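Local structure of nitrogenase molybdenum-iron protein beta chain (Clostridium pasteurianum, 4WES) at residues I172-G177 with L239-Y244; T263-I268 with E323-S328. The protein pairs with the alpha chain in the tetrameric molybdenum-iron component of nitrogenase, which reduces dinitrogen to ammonia, and shares an [8Fe-7S] cluster with it. All coordinates share one frame; numbering follows the deposited sequence.

Interaction 1 of 2, residues I172-G177 with L239-Y244; sequences INVIPG and LSLGSY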
loop_
_atom_site.group_PDB
_atom_site.type_symbol
_atom_site.label_atom_id
_atom_site.label_comp_id
_atom_site.label_asym_id
_atom_site.label_seq_id
_atom_site.Cartn_x
_atom_site.Cartn_y
_atom_site.Cartn_z
ATOM N N ILE B 172 -11.621 -4.989 34.782
ATOM C CA ILE B 172 -10.426 -4.182 34.677
ATOM C C ILE B 172 -10.783 -2.952 33.801
ATOM O O ILE B 172 -11.359 -3.106 32.733
ATOM C CB ILE B 172 -9.282 -4.966 34.022
ATOM C CG1 ILE B 172 -8.835 -6.082 34.978
ATOM C CG2 ILE B 172 -8.103 -4.063 33.647
ATOM C CD1 ILE B 172 -7.754 -6.983 34.440
ATOM N N ASN B 173 -10.470 -1.748 34.289
ATOM C CA ASN B 173 -10.609 -0.550 33.453
ATOM C C ASN B 173 -9.420 -0.499 32.482
ATOM O O ASN B 173 -8.293 -0.808 32.897
ATOM C CB ASN B 173 -10.579 0.716 34.278
ATOM C CG ASN B 173 -11.684 0.784 35.299
ATOM O OD1 ASN B 173 -12.803 0.361 35.042
ATOM N ND2 ASN B 173 -11.353 1.346 36.462
ATOM N N VAL B 174 -9.645 -0.074 31.254
ATOM C CA VAL B 174 -8.561 0.182 30.333
ATOM C C VAL B 174 -8.735 1.563 29.726
ATOM O O VAL B 174 -9.768 1.847 29.123
ATOM C CB VAL B 174 -8.376 -0.942 29.278
ATOM C CG1 VAL B 174 -9.644 -1.221 28.490
ATOM C CG2 VAL B 174 -7.191 -0.633 28.364
ATOM N N ILE B 175 -7.721 2.402 29.913
ATOM C CA ILE B 175 -7.681 3.706 29.270
ATOM C C ILE B 175 -6.697 3.526 28.113
ATOM O O ILE B 175 -5.520 3.284 28.346
ATOM C CB ILE B 175 -7.239 4.825 30.230
ATOM C CG1 ILE B 175 -8.160 4.895 31.450
ATOM C CG2 ILE B 175 -7.178 6.140 29.503
ATOM C CD1 ILE B 175 -7.636 5.804 32.562
ATOM N N PRO B 176 -7.199 3.574 26.862
ATOM C CA PRO B 176 -6.410 3.107 25.732
ATOM C C PRO B 176 -5.432 4.140 25.168
ATOM O O PRO B 176 -4.718 3.845 24.219
ATOM C CB PRO B 176 -7.473 2.747 24.711
ATOM C CG PRO B 176 -8.542 3.758 24.962
ATOM C CD PRO B 176 -8.592 3.863 26.475
ATOM N N GLY B 177 -5.473 5.355 25.691
ATOM C CA GLY B 177 -4.684 6.433 25.185
ATOM C C GLY B 177 -5.254 7.062 23.920
ATOM O O GLY B 177 -6.371 6.771 23.491
ATOM N N LEU B 239 -5.677 -0.354 33.747
ATOM C CA LEU B 239 -4.488 -0.367 32.883
ATOM C C LEU B 239 -4.452 0.939 32.111
ATOM O O LEU B 239 -5.399 1.285 31.386
ATOM C CB LEU B 239 -4.517 -1.549 31.925
ATOM C CG LEU B 239 -4.444 -2.924 32.595
ATOM C CD1 LEU B 239 -4.396 -4.058 31.590
ATOM C CD2 LEU B 239 -3.261 -3.019 33.556
ATOM N N SER B 240 -3.354 1.681 32.298
ATOM C CA SER B 240 -3.132 2.965 31.621
ATOM C C SER B 240 -2.213 2.706 30.437
ATOM O O SER B 240 -1.038 2.408 30.642
ATOM C CB SER B 240 -2.455 3.900 32.634
ATOM O OG SER B 240 -2.155 5.114 31.996
ATOM N N LEU B 241 -2.749 2.767 29.214
ATOM C CA LEU B 241 -1.951 2.468 28.041
ATOM C C LEU B 241 -1.433 3.768 27.468
ATOM O O LEU B 241 -2.212 4.567 26.918
ATOM C CB LEU B 241 -2.756 1.735 26.992
ATOM C CG LEU B 241 -3.461 0.448 27.422
ATOM C CD1 LEU B 241 -4.058 -0.281 26.240
ATOM C CD2 LEU B 241 -2.595 -0.504 28.217
ATOM N N GLY B 242 -0.133 3.992 27.593
ATOM C CA GLY B 242 0.477 5.236 27.124
ATOM C C GLY B 242 0.430 6.266 28.234
ATOM O O GLY B 242 -0.582 6.884 28.477
ATOM N N SER B 243 1.568 6.495 28.888
ATOM C CA SER B 243 1.570 7.358 30.060
ATOM C C SER B 243 1.132 8.797 29.776
ATOM O O SER B 243 0.454 9.402 30.609
ATOM C CB SER B 243 2.917 7.333 30.761
ATOM O OG SER B 243 3.922 7.913 29.942
ATOM N N TYR B 244 1.526 9.343 28.630
ATOM C CA TYR B 244 1.169 10.724 28.357
ATOM C C TYR B 244 -0.339 10.912 28.289
ATOM O O TYR B 244 -0.890 11.877 28.841
ATOM C CB TYR B 244 1.805 11.229 27.071
ATOM C CG TYR B 244 3.270 11.590 27.142
ATOM C CD1 TYR B 244 4.242 10.617 27.229
ATOM C CD2 TYR B 244 3.673 12.917 27.030
ATOM C CE1 TYR B 244 5.595 10.935 27.216
ATOM C CE2 TYR B 244 5.019 13.256 26.993
ATOM C CZ TYR B 244 5.978 12.276 27.086
ATOM O OH TYR B 244 7.319 12.596 27.026
HETATM O O HOH W 1 -1.954 4.505 24.176
#
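V174 and L241 meet because V174 directs CG2 anti to its backbone N, while L241 swings CG to the side of its own N, anti to the carbonyl carbon (chi1 -55°). L241 CG then lies 4.0 Å from V174 CG2; chi2, near 180° (-172°), sets L241 CD1, which is 3.8 Å from V174 CG2. The two residues sit on neighbouring parallel strands, 172-175 and 237-241, at the centre of a four-stranded sheet of an alpha/beta domain; the strand segments run 5.0 Å apart at closest approach, their N-to-C directions 14° from parallel. One step back on the same face, I172 CG2 also stands anti to its backbone N and lies 4.0 Å from L239 CG. These branched aliphatic residues suit a face covered by helices: F191 and I187 of helix 181-193 and F276 and L280 of helix 270-284 pack onto it. I175 and S240 point to the other face, where S240 OG is hydrogen-bonded to D247.

Three backbone hydrogen bonds join the strands. L239 N donates to N173 O at 2.8 Å, L239 O accepts from I175 N at 3.0 Å, and L241 N reaches I175 O at 2.9 Å, so L239 uses both its N-H and its C=O on the same partner strand, as parallel pairing requires. The chain leaves the sheet at P176. G177 has a positive phi, which suits glycine, and a CB here would run into L241 O; its CA makes a CH...O contact with that oxygen. Where direct pairing ends, one water spans the strands, donating to P176 O and to L241 O, each 2.8 Å from the water oxygen.

Interaction 2 of 2, residues T263-I268 with E323-S328; sequences TLRTPI and EIIALS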
loop_
_atom_site.group_PDB
_atom_site.type_symbol
_atom_site.label_atom_id
_atom_site.label_comp_id
_atom_site.label_asym_id
_atom_site.label_seq_id
_atom_site.Cartn_x
_atom_site.Cartn_y
_atom_site.Cartn_z
ATOM N N THR B 263 0.793 1.208 34.603
ATOM C CA THR B 263 1.096 1.909 33.380
ATOM C C THR B 263 1.805 0.955 32.428
ATOM O O THR B 263 2.725 0.247 32.829
ATOM C CB THR B 263 1.982 3.119 33.673
ATOM O OG1 THR B 263 1.281 4.010 34.539
ATOM C CG2 THR B 263 2.374 3.858 32.372
ATOM N N LEU B 264 1.389 0.968 31.162
ATOM C CA LEU B 264 1.948 0.135 30.106
ATOM C C LEU B 264 2.234 1.006 28.902
ATOM O O LEU B 264 1.618 2.069 28.722
ATOM C CB LEU B 264 0.943 -0.945 29.700
ATOM C CG LEU B 264 0.624 -1.996 30.767
ATOM C CD1 LEU B 264 -0.617 -2.788 30.371
ATOM C CD2 LEU B 264 1.818 -2.920 31.005
ATOM N N ARG B 265 3.172 0.584 28.073
ATOM C CA ARG B 265 3.338 1.214 26.780
ATOM C C ARG B 265 2.118 0.948 25.892
ATOM O O ARG B 265 1.457 -0.099 25.992
ATOM C CB ARG B 265 4.535 0.621 26.110
ATOM C CG ARG B 265 5.793 1.208 26.586
ATOM C CD ARG B 265 6.964 0.741 25.710
ATOM N NE ARG B 265 8.081 1.435 26.223
ATOM C CZ ARG B 265 9.328 1.147 25.998
ATOM N NH1 ARG B 265 9.651 0.095 25.272
ATOM N NH2 ARG B 265 10.254 1.901 26.540
ATOM N N THR B 266 1.852 1.893 25.005
ATOM C CA THR B 266 0.922 1.590 23.925
ATOM C C THR B 266 1.352 0.279 23.280
ATOM O O THR B 266 2.527 0.151 22.945
ATOM C CB THR B 266 0.950 2.717 22.888
ATOM O OG1 THR B 266 0.670 3.968 23.527
ATOM C CG2 THR B 266 -0.036 2.467 21.795
ATOM N N PRO B 267 0.418 -0.675 23.083
ATOM C CA PRO B 267 0.889 -2.006 22.683
ATOM C C PRO B 267 1.116 -2.081 21.172
ATOM O O PRO B 267 0.260 -2.578 20.430
ATOM C CB PRO B 267 -0.238 -2.954 23.186
ATOM C CG PRO B 267 -1.443 -2.075 23.239
ATOM C CD PRO B 267 -0.921 -0.729 23.699
ATOM N N ILE B 268 2.269 -1.573 20.736
ATOM C CA ILE B 268 2.736 -1.653 19.351
ATOM C C ILE B 268 3.993 -2.478 19.329
ATOM O O ILE B 268 4.955 -2.172 20.047
ATOM C CB ILE B 268 2.974 -0.250 18.749
ATOM C CG1 ILE B 268 1.684 0.570 18.730
ATOM C CG2 ILE B 268 3.578 -0.374 17.349
ATOM C CD1 ILE B 268 1.882 2.023 18.364
ATOM N N GLU B 323 2.764 6.638 21.177
ATOM C CA GLU B 323 2.825 5.819 19.971
ATOM C C GLU B 323 4.230 5.737 19.398
ATOM O O GLU B 323 4.655 4.685 18.917
ATOM C CB GLU B 323 1.839 6.401 18.890
ATOM C CG GLU B 323 2.237 7.781 18.327
ATOM C CD GLU B 323 1.279 8.496 17.317
ATOM O OE1 GLU B 323 0.149 7.905 17.164
ATOM O OE2 GLU B 323 1.741 9.568 16.604
ATOM N N ILE B 324 4.972 6.843 19.458
ATOM C CA ILE B 324 6.321 6.854 18.876
ATOM C C ILE B 324 7.337 6.124 19.771
ATOM O O ILE B 324 8.247 5.495 19.264
ATOM C CB ILE B 324 6.763 8.290 18.519
ATOM C CG1 ILE B 324 5.878 8.880 17.424
ATOM C CG2 ILE B 324 8.228 8.335 18.112
ATOM C CD1 ILE B 324 5.940 8.146 16.081
ATOM N N ILE B 325 7.154 6.163 21.098
ATOM C CA ILE B 325 7.990 5.335 21.937
ATOM C C ILE B 325 7.841 3.866 21.554
ATOM O O ILE B 325 8.813 3.153 21.376
ATOM C CB ILE B 325 7.660 5.565 23.426
ATOM C CG1 ILE B 325 8.150 6.955 23.880
ATOM C CG2 ILE B 325 8.265 4.466 24.315
ATOM C CD1 ILE B 325 7.512 7.400 25.173
ATOM N N ALA B 326 6.584 3.399 21.495
ATOM C CA ALA B 326 6.364 1.983 21.216
ATOM C C ALA B 326 6.774 1.607 19.774
ATOM O O ALA B 326 7.381 0.549 19.554
ATOM C CB ALA B 326 4.918 1.642 21.475
ATOM N N LEU B 327 6.467 2.479 18.801
ATOM C CA LEU B 327 6.863 2.191 17.421
ATOM C C LEU B 327 8.375 2.168 17.303
ATOM O O LEU B 327 8.912 1.344 16.550
ATOM C CB LEU B 327 6.230 3.184 16.457
ATOM C CG LEU B 327 6.596 2.997 14.991
ATOM C CD1 LEU B 327 6.173 1.624 14.509
ATOM C CD2 LEU B 327 5.953 4.095 14.161
ATOM N N SER B 328 9.070 3.074 17.983
ATOM C CA SER B 328 10.529 3.049 17.932
ATOM C C SER B 328 11.096 1.749 18.443
ATOM O O SER B 328 12.040 1.181 17.881
ATOM C CB SER B 328 11.099 4.232 18.727
ATOM O OG SER B 328 10.800 5.476 18.102
#
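A326 and T266 form the tight part of this contact: A326 CB sits 3.2 Å from T266 O, and the same methyl lies 3.8 Å from I268 CB. A side chain as small as alanine's lets the loop come this close to the helix. P267 is the centre of an inverse gamma turn, in which I268 N donates to T266 O at 2.8 Å, so the carbonyl that meets the A326 methyl is also the acceptor of the turn. The turn delivers I268 to the helix, where its two branches part: CD1 heads for E323 O, at 3.9 Å, and CG2 rests against L327 CD1, at 4.3 Å. A beta-branched side chain is suited to such a split, touching successive places along the helix.

The other side of the contact is looser and partly exposed. R265, its chain extended from CG to NE (chi2 -171°, chi3 177°), crosses I325 at about a right angle. I325 CG2 lies over one face of the guanidinium, 3.6 Å from R265 NE. The flat face thus takes the methyl, while NH2 makes a salt bridge with the E353 carboxylate. No hydrogen bond links the two segments.

Segment 263-268 runs from the end of strand 261-264, outermost in its sheet within this chain, into the loop that reaches helix 321-333, with P267 touching L241 of strand 237-241, F409 beside I268 and L327, and helix 348-360 contacting R265 and S328.

Interactions 1 and 2 have centres 11 Å apart and come in series along the chain, interaction 1 closing before interaction 2 opens. They share one parallel sheet, in which strand 237-241 lies between strands 172-175 and 261-264; helix 243-257 connects strands 237-241 and 261-264. Probable backbone hydrogen bonds from L264 N to S240 O and from G242 N to L264 O join them directly, and L241 CD2 packs on L264 CD1. Interaction 1 pairs the two central strands of this sheet and is internal to one alpha/beta unit, whereas interaction 2 joins that unit to the next through helix 321-333, which follows strand 314-318 of the five-stranded sheet. Both lie away from the annotated cluster and iron sites.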